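Uncharacterized protein Tfu_2867 (Thermobifida fusca, PDB 2QE6) is uncharacterised but binds S-adenosylmethionine and is probably a methyltransferase with a Rossmann-like fold. Local coordinates at residues Y109-D113 and P114-T118; V164-L167 and H168-S171. The protein carries 1 engineered substitution. One frame throughout, in Å; residues are numbered along the deposited sequence.

In the fold
In a seven-stranded Rossmann-like methyltransferase sheet, contact 1 comes first along the chain: residues 109-113 leave strand 106-111 and residues 114-118 start helix 114-124, the first half of a beta-alpha-beta unit that returns through strand 130-134. Contact 2 follows in series, in the loop between strand 160-163 and helix 175-185. Each is a tight local turn without intervening residues, so neither nests in the other nor crosses it. The centres of contact 1 and contact 2 lie about 16 Å apart, and S-adenosylmethionine bridges the distance. Contact 1 holds the ribose, contact 2 the amino group, and Ile112 and Met166 cover opposite faces of the adenine.

Contact 1 of 2, residues Y109-D113 and P114-T118; sequences YVDID and PMVLT. With SAM (S-adenosylmethionine), chain F.
Val116 sets its two methyls against Asp111 where strand 106-111 passes into helix 114-124, the second strand-to-helix turn of a Rossmann-like methyltransferase fold. This inner side is the tight one: Val116 CG2 lies 3.6 Å from Asp111 CG, and CG1 packs on CB of the same aspartate. The carboxylate beyond them takes the ribose diol of S-adenosylmethionine, OD1 accepting from SAM O2' at 2.8 Å and OD2 from SAM O3', while Gly87 N also bonds to OD2. OD1 turns its anti lone pair to Asp113 N (3.0 Å, N-H...O 164°), which makes an Asx turn; together with the ribose and Gly87 bonds it holds the carboxylate in its rotation. Were an alanine here in place of Asp111, with no carboxylate, the two ribose hydroxyls would probably lose their acceptors and Asp113 N its side-chain partner. Asp113 in turn is the N-cap. With CG anti to the backbone N (chi1 -165°), its OD1 reaches the first turn of the helix, where Met115 N meets it from above the carboxylate plane at 2.9 Å; Arg25 forms a salt bridge to OD1 and Thr22 a hydrogen bond to OD2. Water 1 joins the two segments behind the turn, giving hydrogen bonds to Asp111 O and Asp113 O and accepting from Leu117 N. The outer side is looser. Pro114 and Thr118 are exposed there, and the threonine hydroxyl folds back on the helix: Pro114 O, already bonded to Thr118 N, also accepts from Thr118 OG1, at 2.9 Å and from above the carbonyl plane.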
# COMPACT_ATOMS: atom_id res chain seq x y z
N TYR A 109 5.16 -2.65 -9.82
CA TYR A 109 5.26 -1.80 -8.66
C TYR A 109 5.54 -0.35 -9.07
O TYR A 109 6.30 -0.09 -9.97
CB TYR A 109 6.39 -2.23 -7.75
CG TYR A 109 6.35 -3.61 -7.11
CD1 TYR A 109 5.58 -3.87 -5.98
CD2 TYR A 109 7.16 -4.63 -7.58
CE1 TYR A 109 5.61 -5.15 -5.34
CE2 TYR A 109 7.20 -5.87 -6.95
CZ TYR A 109 6.43 -6.13 -5.83
OH TYR A 109 6.54 -7.40 -5.25
N VAL A 110 4.95 0.60 -8.35
CA VAL A 110 5.14 2.02 -8.63
C VAL A 110 5.39 2.72 -7.30
O VAL A 110 4.65 2.49 -6.34
CB VAL A 110 3.87 2.62 -9.30
CG1 VAL A 110 4.06 4.11 -9.63
CG2 VAL A 110 3.54 1.80 -10.57
N ASP A 111 6.45 3.52 -7.23
CA ASP A 111 6.72 4.33 -6.07
C ASP A 111 7.39 5.63 -6.48
O ASP A 111 8.05 5.69 -7.47
CB ASP A 111 7.55 3.59 -5.01
CG ASP A 111 7.31 4.14 -3.58
OD1 ASP A 111 7.86 5.19 -3.22
OD2 ASP A 111 6.57 3.51 -2.80
N ILE A 112 7.17 6.66 -5.70
CA ILE A 112 7.75 7.98 -5.95
C ILE A 112 9.21 8.08 -5.45
O ILE A 112 9.99 8.85 -5.98
CB ILE A 112 6.86 9.10 -5.31
CG1 ILE A 112 7.33 10.50 -5.72
CG2 ILE A 112 6.79 8.94 -3.78
CD1 ILE A 112 7.35 10.73 -7.21
N ASP A 113 9.55 7.32 -4.42
CA ASP A 113 10.92 7.30 -3.89
C ASP A 113 11.81 6.57 -4.87
O ASP A 113 11.64 5.40 -5.04
CB ASP A 113 10.95 6.58 -2.50
CG ASP A 113 12.23 6.83 -1.73
OD1 ASP A 113 13.28 7.06 -2.41
OD2 ASP A 113 12.22 6.75 -0.47
N PRO A 114 12.81 7.24 -5.44
CA PRO A 114 13.77 6.59 -6.32
C PRO A 114 14.54 5.43 -5.70
O PRO A 114 15.05 4.60 -6.43
CB PRO A 114 14.73 7.70 -6.70
CG PRO A 114 14.41 8.85 -5.88
CD PRO A 114 13.07 8.69 -5.32
N MSE A 115 14.67 5.39 -4.37
CA MSE A 115 15.30 4.26 -3.74
C MSE A 115 14.58 2.93 -4.01
O MSE A 115 15.24 1.89 -4.03
CB MSE A 115 15.48 4.44 -2.22
CG MSE A 115 16.53 3.47 -1.66
SE MSE A 115 16.68 3.68 0.24
CE MSE A 115 17.68 5.35 0.16
N VAL A 116 13.28 2.96 -4.21
CA VAL A 116 12.47 1.75 -4.50
C VAL A 116 12.91 1.18 -5.85
O VAL A 116 13.26 -0.02 -5.97
CB VAL A 116 10.93 2.08 -4.47
CG1 VAL A 116 10.08 0.88 -4.91
CG2 VAL A 116 10.50 2.53 -3.09
N LEU A 117 13.00 2.04 -6.85
CA LEU A 117 13.54 1.61 -8.15
C LEU A 117 14.98 1.16 -8.05
O LEU A 117 15.37 0.14 -8.64
CB LEU A 117 13.43 2.72 -9.20
CG LEU A 117 13.97 2.45 -10.61
CD1 LEU A 117 13.50 1.08 -11.19
CD2 LEU A 117 13.63 3.62 -11.55
N THR A 118 15.80 1.89 -7.30
CA THR A 118 17.20 1.53 -7.21
C THR A 118 17.43 0.17 -6.56
O THR A 118 18.26 -0.60 -7.02
CB THR A 118 18.03 2.62 -6.51
OG1 THR A 118 17.75 3.87 -7.14
CG2 THR A 118 19.52 2.32 -6.64
N SAM F . 2.25 -0.07 0.04
CA SAM F . 3.30 -0.43 1.07
C SAM F . 2.64 -1.11 2.24
O SAM F . 3.27 -1.90 2.94
OXT SAM F . 1.46 -0.85 2.53
CB SAM F . 4.12 0.74 1.65
CG SAM F . 3.33 1.78 2.46
SD SAM F . 4.27 3.27 2.96
CE SAM F . 5.84 2.77 2.22
C5' SAM F . 3.68 4.33 1.63
C4' SAM F . 4.35 4.32 0.25
O4' SAM F . 3.55 5.07 -0.68
C3' SAM F . 5.74 4.97 0.22
O3' SAM F . 6.70 4.12 -0.37
C2' SAM F . 5.59 6.27 -0.55
O2' SAM F . 6.78 6.74 -1.19
C1' SAM F . 4.43 5.89 -1.47
N9 SAM F . 3.73 7.09 -1.93
C8 SAM F . 3.03 8.04 -1.20
N7 SAM F . 2.54 8.97 -2.06
C5 SAM F . 2.90 8.60 -3.32
C6 SAM F . 2.64 9.18 -4.58
N6 SAM F . 1.93 10.33 -4.65
N1 SAM F . 3.15 8.54 -5.69
C2 SAM F . 3.90 7.34 -5.60
N3 SAM F . 4.16 6.78 -4.36
C4 SAM F . 3.65 7.41 -3.25
O HOH W 1 10.98 4.25 -7.34

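Contact 2 of 2, residues V164-L167 and H168-S171; sequences VGML and HYLS. With SAM (S-adenosylmethionine), chain F.
Gly165 O accepts a hydrogen bond from water 2 at 3.0 Å, and carbons of three groups crowd it: Tyr169 CE2 at the ring edge, 3.2 Å away, SAM C5' and His168 CE1. Water 2 also lies in the plane of the imidazole, hydrogen-bonded to His168 NE2, and so ties that ring to the glycine carbonyl. The imidazole turns back over the chain because CG sits between the backbone N and the carbonyl carbon (chi1 50°). Its CD2 rests 3.5 Å above one face of the Tyr169 ring, near the rim. Two backbone bonds close the short 3-10 turn, Tyr169 N to Met166 O at 2.9 Å and Leu170 N to Leu167 O. Met166, a selenomethionine, bends at chi2 and chi3, which lays SE over the adenine, 3.3 Å from SAM C8, and sends CE on to Leu170 CD2 at 3.6 Å, the two side chains crossing at about a right angle. Leu170 continues this apolar patch to Val175, Val178 and Val179 of helix 175-185. Gly165 has a positive phi (61°), and a CB there would run into SAM OXT. Just before it, Val164 O accepts from the ligand amino nitrogen SAM N at 2.6 Å. A loop after the fourth strand that lines the cofactor pocket is a feature of Rossmann-like methyltransferases, consistent with the family of this protein.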
# COMPACT_ATOMS: atom_id res chain seq x y z
N VAL A 164 -2.47 0.01 -0.98
CA VAL A 164 -2.23 -0.49 0.35
C VAL A 164 -1.22 0.47 1.02
O VAL A 164 -0.19 0.81 0.43
CB VAL A 164 -1.75 -2.00 0.29
CG1 VAL A 164 -1.33 -2.52 1.68
CG2 VAL A 164 -2.87 -2.89 -0.28
N GLY A 165 -1.56 0.97 2.21
CA GLY A 165 -0.76 1.93 2.93
C GLY A 165 -0.54 3.25 2.24
O GLY A 165 0.47 3.95 2.51
N MSE A 166 -1.47 3.60 1.34
CA MSE A 166 -1.27 4.68 0.33
C MSE A 166 -2.45 5.68 0.40
O MSE A 166 -2.29 6.89 0.15
CB MSE A 166 -1.09 3.96 -1.07
CG MSE A 166 -0.63 4.65 -2.44
SE MSE A 166 0.54 6.11 -2.17
CE MSE A 166 -0.65 7.49 -2.83
N LEU A 167 -3.65 5.22 0.78
CA LEU A 167 -4.83 6.12 0.67
C LEU A 167 -4.67 7.38 1.51
O LEU A 167 -5.13 8.45 1.12
CB LEU A 167 -6.15 5.40 1.06
CG LEU A 167 -7.51 6.15 0.96
CD1 LEU A 167 -7.74 6.67 -0.45
CD2 LEU A 167 -8.76 5.29 1.40
N HIS A 168 -4.04 7.25 2.68
CA HIS A 168 -3.91 8.41 3.59
C HIS A 168 -2.85 9.43 3.13
O HIS A 168 -2.65 10.44 3.76
CB HIS A 168 -3.64 7.94 5.04
CG HIS A 168 -2.52 6.94 5.19
ND1 HIS A 168 -2.71 5.59 5.09
CD2 HIS A 168 -1.19 7.12 5.39
CE1 HIS A 168 -1.56 4.97 5.26
NE2 HIS A 168 -0.61 5.88 5.43
N TYR A 169 -2.18 9.17 2.00
CA TYR A 169 -1.28 10.17 1.39
C TYR A 169 -1.96 10.94 0.26
O TYR A 169 -1.31 11.76 -0.40
CB TYR A 169 0.03 9.51 0.90
CG TYR A 169 0.78 8.84 2.02
CD1 TYR A 169 1.19 9.56 3.15
CD2 TYR A 169 0.99 7.48 2.00
CE1 TYR A 169 1.80 8.93 4.22
CE2 TYR A 169 1.61 6.85 3.05
CZ TYR A 169 2.04 7.57 4.15
OH TYR A 169 2.64 6.89 5.17
N LEU A 170 -3.26 10.65 0.01
CA LEU A 170 -4.04 11.36 -1.02
C LEU A 170 -4.91 12.38 -0.33
O LEU A 170 -5.75 12.04 0.48
CB LEU A 170 -4.91 10.40 -1.86
CG LEU A 170 -4.18 9.29 -2.66
CD1 LEU A 170 -5.15 8.37 -3.43
CD2 LEU A 170 -3.18 9.91 -3.61
N SER A 171 -4.73 13.64 -0.69
CA SER A 171 -5.45 14.71 -0.00
C SER A 171 -6.88 14.73 -0.41
O SER A 171 -7.24 14.19 -1.46
CB SER A 171 -4.81 16.08 -0.32
OG SER A 171 -4.81 16.35 -1.69
N SAM F . 2.25 -0.07 0.04
CA SAM F . 3.30 -0.43 1.07
C SAM F . 2.64 -1.11 2.24
O SAM F . 3.27 -1.90 2.94
OXT SAM F . 1.46 -0.85 2.53
CB SAM F . 4.12 0.74 1.65
CG SAM F . 3.33 1.78 2.46
SD SAM F . 4.27 3.27 2.96
CE SAM F . 5.84 2.77 2.22
C5' SAM F . 3.68 4.33 1.63
C4' SAM F . 4.35 4.32 0.25
O4' SAM F . 3.55 5.07 -0.68
C3' SAM F . 5.74 4.97 0.22
O3' SAM F . 6.70 4.12 -0.37
C2' SAM F . 5.59 6.27 -0.55
O2' SAM F . 6.78 6.74 -1.19
C1' SAM F . 4.43 5.89 -1.47
N9 SAM F . 3.73 7.09 -1.93
C8 SAM F . 3.03 8.04 -1.20
N7 SAM F . 2.54 8.97 -2.06
C5 SAM F . 2.90 8.60 -3.32
C6 SAM F . 2.64 9.18 -4.58
N6 SAM F . 1.93 10.33 -4.65
N1 SAM F . 3.15 8.54 -5.69
C2 SAM F . 3.90 7.34 -5.60
N3 SAM F . 4.16 6.78 -4.36
C4 SAM F . 3.65 7.41 -3.25
O HOH W 2 1.55 3.73 5.25